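Long-range contacts in glycosyl hydrolase, family 8 (Clostridium perfringens, PDB 3REN), which probably hydrolyses alpha-linked glucans such as starch, as an alpha-amylase of glycosyl hydrolase family 8: residues A[90-100]-A[107-116]; A[232-243]-A[285-296]. All blocks are in the same frame, centred on the assembly; numbering follows the deposited sequence.

Contact 1 of 2, residues A[90-100]-A[107-116]. With SO4 (sulfate ion), chain E.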
loop_
_atom_site.group_PDB
_atom_site.type_symbol
_atom_site.label_atom_id
_atom_site.label_comp_id
_atom_site.label_asym_id
_atom_site.label_seq_id
_atom_site.Cartn_x
_atom_site.Cartn_y
_atom_site.Cartn_z
ATOM N N GLU A 90 -1.497 3.635 -20.003
ATOM C CA GLU A 90 -0.438 3.211 -20.921
ATOM C C GLU A 90 0.341 2.004 -20.422
ATOM O O GLU A 90 1.110 1.385 -21.174
ATOM C CB GLU A 90 0.504 4.381 -21.308
ATOM C CG GLU A 90 -0.225 5.541 -22.064
ATOM C CD GLU A 90 -1.076 5.063 -23.246
ATOM O OE1 GLU A 90 -2.282 5.435 -23.320
ATOM O OE2 GLU A 90 -0.553 4.313 -24.109
HETATM N N MSE A 91 0.158 1.669 -19.146
HETATM C CA MSE A 91 0.804 0.477 -18.592
HETATM C C MSE A 91 -0.122 -0.738 -18.725
HETATM O O MSE A 91 0.278 -1.863 -18.339
HETATM C CB MSE A 91 1.215 0.709 -17.119
HETATM C CG MSE A 91 2.298 1.783 -16.983
HETATM SE SE MSE A 91 2.807 2.169 -15.181
HETATM C CE MSE A 91 3.775 0.507 -14.725
ATOM N N ARG A 92 -1.323 -0.542 -19.281
ATOM C CA ARG A 92 -2.253 -1.650 -19.446
ATOM C C ARG A 92 -1.672 -2.651 -20.426
ATOM O O ARG A 92 -1.132 -2.268 -21.456
ATOM C CB ARG A 92 -3.647 -1.220 -19.915
ATOM C CG ARG A 92 -4.679 -2.308 -19.752
ATOM C CD ARG A 92 -6.055 -1.928 -20.350
ATOM N NE ARG A 92 -5.962 -1.609 -21.769
ATOM C CZ ARG A 92 -6.905 -0.967 -22.463
ATOM N NH1 ARG A 92 -6.717 -0.703 -23.769
ATOM N NH2 ARG A 92 -8.029 -0.582 -21.857
ATOM N N LEU A 93 -1.814 -3.942 -20.119
ATOM C CA LEU A 93 -1.245 -4.984 -20.972
ATOM C C LEU A 93 -2.340 -5.606 -21.838
ATOM O O LEU A 93 -3.518 -5.281 -21.676
ATOM C CB LEU A 93 -0.524 -6.032 -20.116
ATOM C CG LEU A 93 0.700 -5.609 -19.284
ATOM C CD1 LEU A 93 1.076 -6.732 -18.278
ATOM C CD2 LEU A 93 1.879 -5.261 -20.152
ATOM N N LYS A 94 -1.972 -6.535 -22.727
ATOM C CA LYS A 94 -2.971 -7.154 -23.614
ATOM C C LYS A 94 -3.957 -7.980 -22.822
ATOM O O LYS A 94 -5.101 -8.128 -23.225
ATOM C CB LYS A 94 -2.309 -8.041 -24.690
ATOM N N ASN A 95 -3.562 -8.525 -21.676
ATOM C CA ASN A 95 -4.574 -9.259 -20.888
ATOM C C ASN A 95 -5.580 -8.398 -20.085
ATOM O O ASN A 95 -6.422 -8.946 -19.357
ATOM C CB ASN A 95 -3.912 -10.327 -19.995
ATOM C CG ASN A 95 -3.004 -9.732 -18.951
ATOM O OD1 ASN A 95 -2.938 -8.493 -18.780
ATOM N ND2 ASN A 95 -2.291 -10.592 -18.241
ATOM N N GLY A 96 -5.474 -7.061 -20.199
ATOM C CA GLY A 96 -6.326 -6.108 -19.453
ATOM C C GLY A 96 -5.800 -5.664 -18.070
ATOM O O GLY A 96 -6.396 -4.816 -17.402
ATOM N N LEU A 97 -4.701 -6.251 -17.622
ATOM C CA LEU A 97 -4.131 -5.925 -16.329
ATOM C C LEU A 97 -3.101 -4.833 -16.518
ATOM O O LEU A 97 -2.520 -4.691 -17.595
ATOM C CB LEU A 97 -3.492 -7.163 -15.681
ATOM C CG LEU A 97 -4.467 -8.295 -15.281
ATOM C CD1 LEU A 97 -3.696 -9.426 -14.580
ATOM C CD2 LEU A 97 -5.693 -7.818 -14.403
ATOM N N ILE A 98 -2.899 -4.046 -15.473
ATOM C CA ILE A 98 -1.834 -3.069 -15.444
ATOM C C ILE A 98 -0.514 -3.749 -15.125
ATOM O O ILE A 98 -0.430 -4.573 -14.220
ATOM C CB ILE A 98 -2.111 -1.975 -14.412
ATOM C CG1 ILE A 98 -3.541 -1.408 -14.572
ATOM C CG2 ILE A 98 -1.031 -0.893 -14.477
ATOM C CD1 ILE A 98 -3.939 -1.009 -16.095
ATOM N N SER A 99 0.510 -3.364 -15.865
ATOM C CA SER A 99 1.837 -3.920 -15.741
ATOM C C SER A 99 2.354 -3.553 -14.354
ATOM O O SER A 99 2.026 -2.473 -13.853
ATOM C CB SER A 99 2.736 -3.263 -16.767
ATOM O OG SER A 99 4.069 -3.727 -16.660
ATOM N N TRP A 100 3.183 -4.404 -13.744
ATOM C CA TRP A 100 3.779 -4.050 -12.453
ATOM C C TRP A 100 4.797 -2.923 -12.552
ATOM O O TRP A 100 4.960 -2.154 -11.594
ATOM C CB TRP A 100 4.351 -5.272 -11.667
ATOM C CG TRP A 100 5.738 -5.606 -11.968
ATOM C CD1 TRP A 100 6.191 -6.196 -13.106
ATOM C CD2 TRP A 100 6.899 -5.429 -11.118
ATOM N NE1 TRP A 100 7.581 -6.383 -13.051
ATOM C CE2 TRP A 100 8.039 -5.906 -11.853
ATOM C CE3 TRP A 100 7.092 -4.915 -9.829
ATOM C CZ2 TRP A 100 9.350 -5.882 -11.334
ATOM C CZ3 TRP A 100 8.420 -4.871 -9.306
ATOM C CH2 TRP A 100 9.524 -5.351 -10.062
ATOM N N ASN A 107 6.847 -1.765 -20.885
ATOM C CA ASN A 107 6.065 -2.370 -19.781
ATOM C C ASN A 107 6.510 -3.811 -19.489
ATOM O O ASN A 107 6.763 -4.554 -20.414
ATOM C CB ASN A 107 4.559 -2.425 -20.145
ATOM C CG ASN A 107 3.919 -1.042 -20.247
ATOM O OD1 ASN A 107 4.331 -0.121 -19.541
ATOM N ND2 ASN A 107 2.897 -0.895 -21.128
ATOM N N SER A 108 6.580 -4.214 -18.227
ATOM C CA SER A 108 6.818 -5.611 -17.902
ATOM C C SER A 108 5.575 -6.411 -18.234
ATOM O O SER A 108 4.457 -5.920 -18.028
ATOM C CB SER A 108 7.129 -5.776 -16.424
ATOM O OG SER A 108 8.395 -5.238 -16.136
ATOM N N PRO A 109 5.754 -7.640 -18.771
ATOM C CA PRO A 109 4.594 -8.475 -19.108
ATOM C C PRO A 109 3.933 -9.094 -17.887
ATOM O O PRO A 109 2.994 -9.874 -18.014
ATOM C CB PRO A 109 5.196 -9.577 -19.998
ATOM C CG PRO A 109 6.623 -9.673 -19.576
ATOM C CD PRO A 109 7.023 -8.258 -19.231
ATOM N N SER A 110 4.361 -8.722 -16.696
ATOM C CA SER A 110 3.754 -9.323 -15.527
ATOM C C SER A 110 3.051 -8.287 -14.651
ATOM O O SER A 110 3.328 -7.065 -14.753
ATOM C CB SER A 110 4.798 -10.135 -14.771
ATOM O OG SER A 110 5.660 -9.239 -14.153
ATOM N N SER A 111 2.152 -8.801 -13.814
ATOM C CA SER A 111 1.267 -8.021 -12.968
ATOM C C SER A 111 1.195 -8.635 -11.545
ATOM O O SER A 111 1.380 -9.837 -11.406
ATOM C CB SER A 111 -0.132 -8.045 -13.559
ATOM O OG SER A 111 -0.152 -7.323 -14.762
ATOM N N ALA A 112 0.898 -7.814 -10.538
ATOM C CA ALA A 112 0.655 -8.277 -9.158
ATOM C C ALA A 112 -0.775 -7.871 -8.777
ATOM O O ALA A 112 -1.126 -6.710 -8.909
ATOM C CB ALA A 112 1.652 -7.593 -8.209
ATOM N N THR A 113 -1.581 -8.807 -8.277
ATOM C CA THR A 113 -2.970 -8.569 -7.906
ATOM C C THR A 113 -3.167 -7.336 -7.007
ATOM O O THR A 113 -4.132 -6.563 -7.171
ATOM C CB THR A 113 -3.527 -9.847 -7.283
ATOM O OG1 THR A 113 -3.642 -10.847 -8.306
ATOM C CG2 THR A 113 -4.903 -9.653 -6.646
ATOM N N ILE A 114 -2.243 -7.136 -6.064
ATOM C CA ILE A 114 -2.394 -6.027 -5.132
ATOM C C ILE A 114 -2.360 -4.688 -5.868
ATOM O O ILE A 114 -3.107 -3.781 -5.510
ATOM C CB ILE A 114 -1.317 -6.091 -3.999
ATOM C CG1 ILE A 114 -1.613 -5.040 -2.911
ATOM C CG2 ILE A 114 0.099 -5.940 -4.617
ATOM C CD1 ILE A 114 -0.607 -4.981 -1.695
ATOM N N ASP A 115 -1.504 -4.550 -6.889
ATOM C CA ASP A 115 -1.464 -3.304 -7.641
ATOM C C ASP A 115 -2.763 -3.087 -8.438
ATOM O O ASP A 115 -3.227 -1.940 -8.564
ATOM C CB ASP A 115 -0.317 -3.243 -8.648
ATOM C CG ASP A 115 1.040 -3.427 -8.038
ATOM O OD1 ASP A 115 1.264 -3.034 -6.873
ATOM O OD2 ASP A 115 1.910 -3.940 -8.778
ATOM N N GLU A 116 -3.311 -4.163 -9.001
ATOM C CA GLU A 116 -4.545 -4.081 -9.777
ATOM C C GLU A 116 -5.665 -3.635 -8.859
ATOM O O GLU A 116 -6.419 -2.738 -9.194
ATOM C CB GLU A 116 -4.923 -5.438 -10.409
ATOM C CG GLU A 116 -3.761 -6.153 -11.096
ATOM C CD GLU A 116 -3.188 -5.287 -12.201
ATOM O OE1 GLU A 116 -3.996 -4.571 -12.853
ATOM O OE2 GLU A 116 -1.960 -5.313 -12.421
HETATM S S SO4 E . 10.304 -7.679 -15.614
HETATM O O1 SO4 E . 11.704 -8.074 -15.645
HETATM O O2 SO4 E . 9.434 -8.768 -15.185
HETATM O O3 SO4 E . 10.157 -6.575 -14.678
HETATM O O4 SO4 E . 9.951 -7.280 -16.971
HETATM O O HOH W 1 4.026 2.480 -20.328
HETATM O O HOH W 2 1.094 -2.753 -23.160
HETATM O O HOH W 3 -0.100 -9.712 -16.453
HETATM O O HOH W 4 3.989 -2.337 -9.103
#
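The indole of Trp100 meets the segment 107-116 along its pyrrole side: Ser110 O lies in the ring plane at the edge, and the sulfur of a sulfate, probably from the crystallisation liquor, lies in that plane too. Trp100 NE1 donates to sulfate O3 over 3.1 Å in a bent bond (140°), and Arg101 NH2 also binds the ion. The Ser110 hydroxyl approaches obliquely, its OG 3.3 Å from Trp100 CD1. The same Ser110 O accepts from Trp100 N at 2.8 Å. The amide of Asn107 uses its ND2 in a nearly straight bond to a lone pair of Glu90 O (2.9 Å, 162°), the acceptor close to the amide plane; water 1 bridges Asn107 OD1 and, weakly, the same carbonyl. The carboxylate of Glu116, brought up to the loop by a chain bent at chi2 (-59°), receives Ile98 N on the syn side of OE1 (2.9 Å), somewhat out of the carboxylate plane. Two serines grip carbonyls across the contact: Ser99 OG reaches a lone pair of Ser108 O at 2.6 Å, while Ser111 OG meets Ile98 O from above the carbonyl plane at 2.8 Å. Leu93 lays both methyls against Ser108 O. The contact joins a loop, folded by the Leu93-Gly96 type I turn and the Asn95 Asx turn, to the loop and strand 111-112 leading into helix 113-130 of the (alpha/alpha)6 barrel, and to Glu116 in its first turn.

Contact 2 of 2, residues A[232-243]-A[285-296]; sequences LLSTIVILNRIE and IYSNVALIANYI
Asn288 is the polar knob between two nearly parallel helices, its side chain set among Leu232, Thr235, Ile236 and Leu239. With CG anti to its own carbonyl carbon (chi1 -81°), it presents ND2 to Thr235 OG1 at 3.0 Å, the acceptor lying close to the amide plane. Thr235 holds OG1 between its backbone N and carbonyl carbon (chi1 68°), from where the hydroxyl donates back to Leu232 O at 2.7 Å. That carbonyl also takes Ile236 N, so one oxygen serves two donors, and the proton direction on Thr235 leaves OG1 as acceptor for the amide. The second knob, Ile292, fits among Thr235, Ile238, Leu239 and Ile242. Its CD1 reaches Ile238 CG2 at 3.9 Å, its CG1 lies against Leu239 CB, and its CG2 meets Ile242 CD1, the two isoleucine chains crossing at about a right angle. Leu239 splits its branches: CD2 rests on Leu291 CB at 3.8 Å, whereas CD1 lies over the backbone of Leu291 and Ile292. Ile242 CG1 packs on Tyr295 CD1 (3.8 Å) near the C-terminal ends. The Tyr295 ring carries Glu243 CA over one face in a CH-pi contact, 4.2 Å from its centroid, and water 5 sits in the ring plane at the edge, 2.5 Å from Tyr295 OH. The carboxylate of Glu243 turns to a salt bridge with Lys121. Helix 249-262 covers the Ile238 and Ile292 side. The axes approach to 9.3 Å at a crossing angle of 22°, and the two successive knobs make this knobs-into-holes packing of near-parallel helices within the (alpha/alpha)6 barrel.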
loop_
_atom_site.group_PDB
_atom_site.type_symbol
_atom_site.label_atom_id
_atom_site.label_comp_id
_atom_site.label_asym_id
_atom_site.label_seq_id
_atom_site.Cartn_x
_atom_site.Cartn_y
_atom_site.Cartn_z
ATOM N N LEU A 232 4.831 -5.246 8.697
ATOM C CA LEU A 232 4.255 -4.346 7.702
ATOM C C LEU A 232 3.094 -5.005 7.007
ATOM O O LEU A 232 1.999 -4.404 6.857
ATOM C CB LEU A 232 5.280 -3.897 6.663
ATOM C CG LEU A 232 4.630 -3.054 5.554
ATOM C CD1 LEU A 232 4.138 -1.689 6.103
ATOM C CD2 LEU A 232 5.631 -2.840 4.455
ATOM N N LEU A 233 3.292 -6.233 6.570
ATOM C CA LEU A 233 2.251 -6.933 5.886
ATOM C C LEU A 233 1.032 -7.121 6.753
ATOM O O LEU A 233 -0.012 -6.984 6.285
ATOM C CB LEU A 233 2.719 -8.240 5.307
ATOM C CG LEU A 233 3.412 -8.248 3.961
ATOM C CD1 LEU A 233 4.162 -7.026 3.585
ATOM C CD2 LEU A 233 4.219 -9.497 3.753
ATOM N N SER A 234 1.204 -7.415 8.027
ATOM C CA SER A 234 0.008 -7.554 8.891
ATOM C C SER A 234 -0.745 -6.212 9.070
ATOM O O SER A 234 -1.962 -6.194 9.156
ATOM C CB SER A 234 0.378 -8.129 10.261
ATOM O OG SER A 234 0.649 -9.530 10.161
ATOM N N THR A 235 -0.019 -5.098 9.161
ATOM C CA THR A 235 -0.685 -3.804 9.193
ATOM C C THR A 235 -1.526 -3.542 7.936
ATOM O O THR A 235 -2.617 -2.945 8.033
ATOM C CB THR A 235 0.253 -2.610 9.506
ATOM O OG1 THR A 235 1.179 -2.384 8.423
ATOM C CG2 THR A 235 0.993 -2.882 10.809
ATOM N N ILE A 236 -1.045 -4.000 6.778
ATOM C CA ILE A 236 -1.830 -3.837 5.558
ATOM C C ILE A 236 -3.115 -4.663 5.710
ATOM O O ILE A 236 -4.223 -4.148 5.481
ATOM C CB ILE A 236 -1.039 -4.223 4.289
ATOM C CG1 ILE A 236 0.103 -3.233 4.071
ATOM C CG2 ILE A 236 -1.984 -4.215 3.002
ATOM C CD1 ILE A 236 1.206 -3.735 3.173
ATOM N N VAL A 237 -2.984 -5.926 6.118
ATOM C CA VAL A 237 -4.174 -6.791 6.277
ATOM C C VAL A 237 -5.165 -6.155 7.269
ATOM O O VAL A 237 -6.387 -6.121 7.030
ATOM C CB VAL A 237 -3.786 -8.189 6.796
ATOM C CG1 VAL A 237 -5.020 -8.968 7.190
ATOM C CG2 VAL A 237 -2.938 -8.963 5.752
ATOM N N ILE A 238 -4.648 -5.672 8.398
ATOM C CA ILE A 238 -5.497 -5.056 9.437
ATOM C C ILE A 238 -6.222 -3.834 8.918
ATOM O O ILE A 238 -7.442 -3.731 9.108
ATOM C CB ILE A 238 -4.682 -4.701 10.706
ATOM C CG1 ILE A 238 -4.208 -6.000 11.385
ATOM C CG2 ILE A 238 -5.480 -3.805 11.642
ATOM C CD1 ILE A 238 -3.040 -5.804 12.373
ATOM N N LEU A 239 -5.491 -2.935 8.242
ATOM C CA LEU A 239 -6.130 -1.774 7.623
ATOM C C LEU A 239 -7.210 -2.204 6.614
ATOM O O LEU A 239 -8.299 -1.634 6.633
ATOM C CB LEU A 239 -5.117 -0.842 6.981
ATOM C CG LEU A 239 -5.575 0.450 6.303
ATOM C CD1 LEU A 239 -6.284 1.374 7.300
ATOM C CD2 LEU A 239 -4.344 1.144 5.800
ATOM N N ASN A 240 -6.938 -3.226 5.789
ATOM C CA ASN A 240 -7.950 -3.727 4.814
ATOM C C ASN A 240 -9.200 -4.239 5.516
ATOM O O ASN A 240 -10.303 -3.930 5.122
ATOM C CB ASN A 240 -7.371 -4.837 3.887
ATOM C CG ASN A 240 -6.418 -4.281 2.829
ATOM O OD1 ASN A 240 -6.475 -3.101 2.509
ATOM N ND2 ASN A 240 -5.537 -5.129 2.285
ATOM N N ARG A 241 -9.018 -5.027 6.560
ATOM C CA ARG A 241 -10.131 -5.569 7.339
ATOM C C ARG A 241 -11.035 -4.478 7.907
ATOM O O ARG A 241 -12.251 -4.559 7.812
ATOM C CB ARG A 241 -9.567 -6.404 8.485
ATOM C CG ARG A 241 -9.090 -7.819 8.064
ATOM C CD ARG A 241 -10.252 -8.812 8.122
ATOM N NE ARG A 241 -10.551 -9.146 9.513
ATOM C CZ ARG A 241 -11.501 -9.984 9.928
ATOM N NH1 ARG A 241 -12.335 -10.586 9.079
ATOM N NH2 ARG A 241 -11.646 -10.173 11.225
ATOM N N ILE A 242 -10.447 -3.480 8.553
ATOM C CA ILE A 242 -11.286 -2.489 9.229
ATOM C C ILE A 242 -12.004 -1.578 8.246
ATOM O O ILE A 242 -13.146 -1.239 8.492
ATOM C CB ILE A 242 -10.541 -1.677 10.335
ATOM C CG1 ILE A 242 -9.503 -0.742 9.738
ATOM C CG2 ILE A 242 -9.952 -2.634 11.370
ATOM C CD1 ILE A 242 -8.519 -0.139 10.765
ATOM N N GLU A 243 -11.344 -1.203 7.133
ATOM C CA GLU A 243 -11.964 -0.331 6.122
ATOM C C GLU A 243 -13.139 -1.017 5.479
ATOM O O GLU A 243 -14.039 -0.347 4.989
ATOM C CB GLU A 243 -10.976 0.138 5.042
ATOM C CG GLU A 243 -9.916 1.084 5.527
ATOM C CD GLU A 243 -8.911 1.489 4.435
ATOM O OE1 GLU A 243 -8.196 2.487 4.646
ATOM O OE2 GLU A 243 -8.807 0.817 3.370
ATOM N N ILE A 285 5.394 1.188 7.941
ATOM C CA ILE A 285 4.793 0.636 9.155
ATOM C C ILE A 285 4.047 1.741 9.887
ATOM O O ILE A 285 2.844 1.617 10.182
ATOM C CB ILE A 285 5.864 0.115 10.091
ATOM C CG1 ILE A 285 6.628 -1.019 9.424
ATOM C CG2 ILE A 285 5.247 -0.317 11.447
ATOM C CD1 ILE A 285 5.914 -2.283 9.467
ATOM N N TYR A 286 4.771 2.835 10.191
ATOM C CA TYR A 286 4.136 3.961 10.923
ATOM C C TYR A 286 2.960 4.579 10.185
ATOM O O TYR A 286 1.957 4.925 10.805
ATOM C CB TYR A 286 5.166 5.029 11.312
ATOM C CG TYR A 286 6.118 4.531 12.387
ATOM C CD1 TYR A 286 5.623 3.970 13.573
ATOM C CD2 TYR A 286 7.495 4.585 12.203
ATOM C CE1 TYR A 286 6.478 3.491 14.583
ATOM C CE2 TYR A 286 8.379 4.113 13.212
ATOM C CZ TYR A 286 7.850 3.570 14.393
ATOM O OH TYR A 286 8.691 3.112 15.381
ATOM N N SER A 287 3.090 4.700 8.859
ATOM C CA SER A 287 1.978 5.142 8.006
ATOM C C SER A 287 0.748 4.322 8.175
ATOM O O SER A 287 -0.335 4.881 8.333
ATOM C CB SER A 287 2.379 5.132 6.526
ATOM O OG SER A 287 3.388 6.102 6.300
ATOM N N ASN A 288 0.888 2.989 8.150
ATOM C CA ASN A 288 -0.265 2.132 8.261
ATOM C C ASN A 288 -0.909 2.203 9.639
ATOM O O ASN A 288 -2.138 2.169 9.761
ATOM C CB ASN A 288 0.134 0.676 7.929
ATOM C CG ASN A 288 0.182 0.428 6.428
ATOM O OD1 ASN A 288 -0.350 1.211 5.658
ATOM N ND2 ASN A 288 0.828 -0.657 6.008
ATOM N N VAL A 289 -0.068 2.279 10.679
ATOM C CA VAL A 289 -0.555 2.378 12.051
ATOM C C VAL A 289 -1.361 3.674 12.211
ATOM O O VAL A 289 -2.445 3.679 12.803
ATOM C CB VAL A 289 0.625 2.335 13.053
ATOM C CG1 VAL A 289 0.123 2.569 14.468
ATOM C CG2 VAL A 289 1.353 0.985 12.990
ATOM N N ALA A 290 -0.843 4.773 11.650
ATOM C CA ALA A 290 -1.563 6.055 11.618
ATOM C C ALA A 290 -2.876 5.955 10.856
ATOM O O ALA A 290 -3.878 6.520 11.283
ATOM C CB ALA A 290 -0.671 7.164 11.005
ATOM N N LEU A 291 -2.884 5.250 9.722
ATOM C CA LEU A 291 -4.160 5.103 8.955
ATOM C C LEU A 291 -5.209 4.260 9.704
ATOM O O LEU A 291 -6.427 4.524 9.642
ATOM C CB LEU A 291 -3.903 4.523 7.565
ATOM C CG LEU A 291 -3.201 5.562 6.694
ATOM C CD1 LEU A 291 -2.523 4.872 5.544
ATOM C CD2 LEU A 291 -4.206 6.661 6.228
ATOM N N ILE A 292 -4.718 3.238 10.405
ATOM C CA ILE A 292 -5.552 2.437 11.287
ATOM C C ILE A 292 -6.156 3.313 12.391
ATOM O O ILE A 292 -7.374 3.282 12.614
ATOM C CB ILE A 292 -4.745 1.261 11.881
ATOM C CG1 ILE A 292 -4.467 0.204 10.790
ATOM C CG2 ILE A 292 -5.477 0.627 13.036
ATOM C CD1 ILE A 292 -3.269 -0.685 11.156
ATOM N N ALA A 293 -5.312 4.093 13.060
ATOM C CA ALA A 293 -5.732 4.894 14.210
ATOM C C ALA A 293 -6.696 5.965 13.738
ATOM O O ALA A 293 -7.677 6.252 14.413
ATOM C CB ALA A 293 -4.556 5.544 14.864
ATOM N N ASN A 294 -6.411 6.532 12.568
ATOM C CA ASN A 294 -7.317 7.520 11.979
ATOM C C ASN A 294 -8.698 6.921 11.771
ATOM O O ASN A 294 -9.713 7.513 12.159
ATOM C CB ASN A 294 -6.812 8.013 10.624
ATOM C CG ASN A 294 -7.775 9.042 9.997
ATOM O OD1 ASN A 294 -8.446 8.759 9.008
ATOM N ND2 ASN A 294 -7.845 10.227 10.593
ATOM N N TYR A 295 -8.714 5.737 11.164
ATOM C CA TYR A 295 -9.953 5.076 10.829
ATOM C C TYR A 295 -10.792 4.792 12.084
ATOM O O TYR A 295 -11.982 5.095 12.113
ATOM C CB TYR A 295 -9.703 3.792 10.018
ATOM C CG TYR A 295 -10.998 3.225 9.505
ATOM C CD1 TYR A 295 -11.725 2.324 10.272
ATOM C CD2 TYR A 295 -11.532 3.639 8.277
ATOM C CE1 TYR A 295 -12.951 1.829 9.833
ATOM C CE2 TYR A 295 -12.748 3.142 7.837
ATOM C CZ TYR A 295 -13.446 2.250 8.628
ATOM O OH TYR A 295 -14.634 1.739 8.204
ATOM N N ILE A 296 -10.172 4.235 13.118
ATOM C CA ILE A 296 -10.929 3.876 14.321
ATOM C C ILE A 296 -11.176 5.055 15.262
ATOM O O ILE A 296 -11.904 4.909 16.226
ATOM C CB ILE A 296 -10.252 2.731 15.079
ATOM C CG1 ILE A 296 -8.908 3.206 15.674
ATOM C CG2 ILE A 296 -10.118 1.511 14.162
ATOM C CD1 ILE A 296 -8.085 2.126 16.341
HETATM O O HOH W 5 -16.302 0.060 8.873
#

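In the fold
From the N terminus, the chain leaves helix 78-89, makes the loop 90-100, turns through the short strands 101-103 and 106-107, and returns as 107-116; contact 1 thus closes a local loop as the chain enters helix 113-130. The chain then passes through helices 133-150, 176-185 and 188-201 before contact 2 opens at helix 231-243. That contact closes a longer loop through helix 249-262 with helix 283-296. In series, neither nesting nor crossing, contacts 1 and 2 have centres about 26 Å apart and nearest atoms about 5 Å apart. Contact 1 ties the loop after helix 78-89 to strand 111-112 and the first turn of helix 113-130; contact 2 ties two barrel helices together.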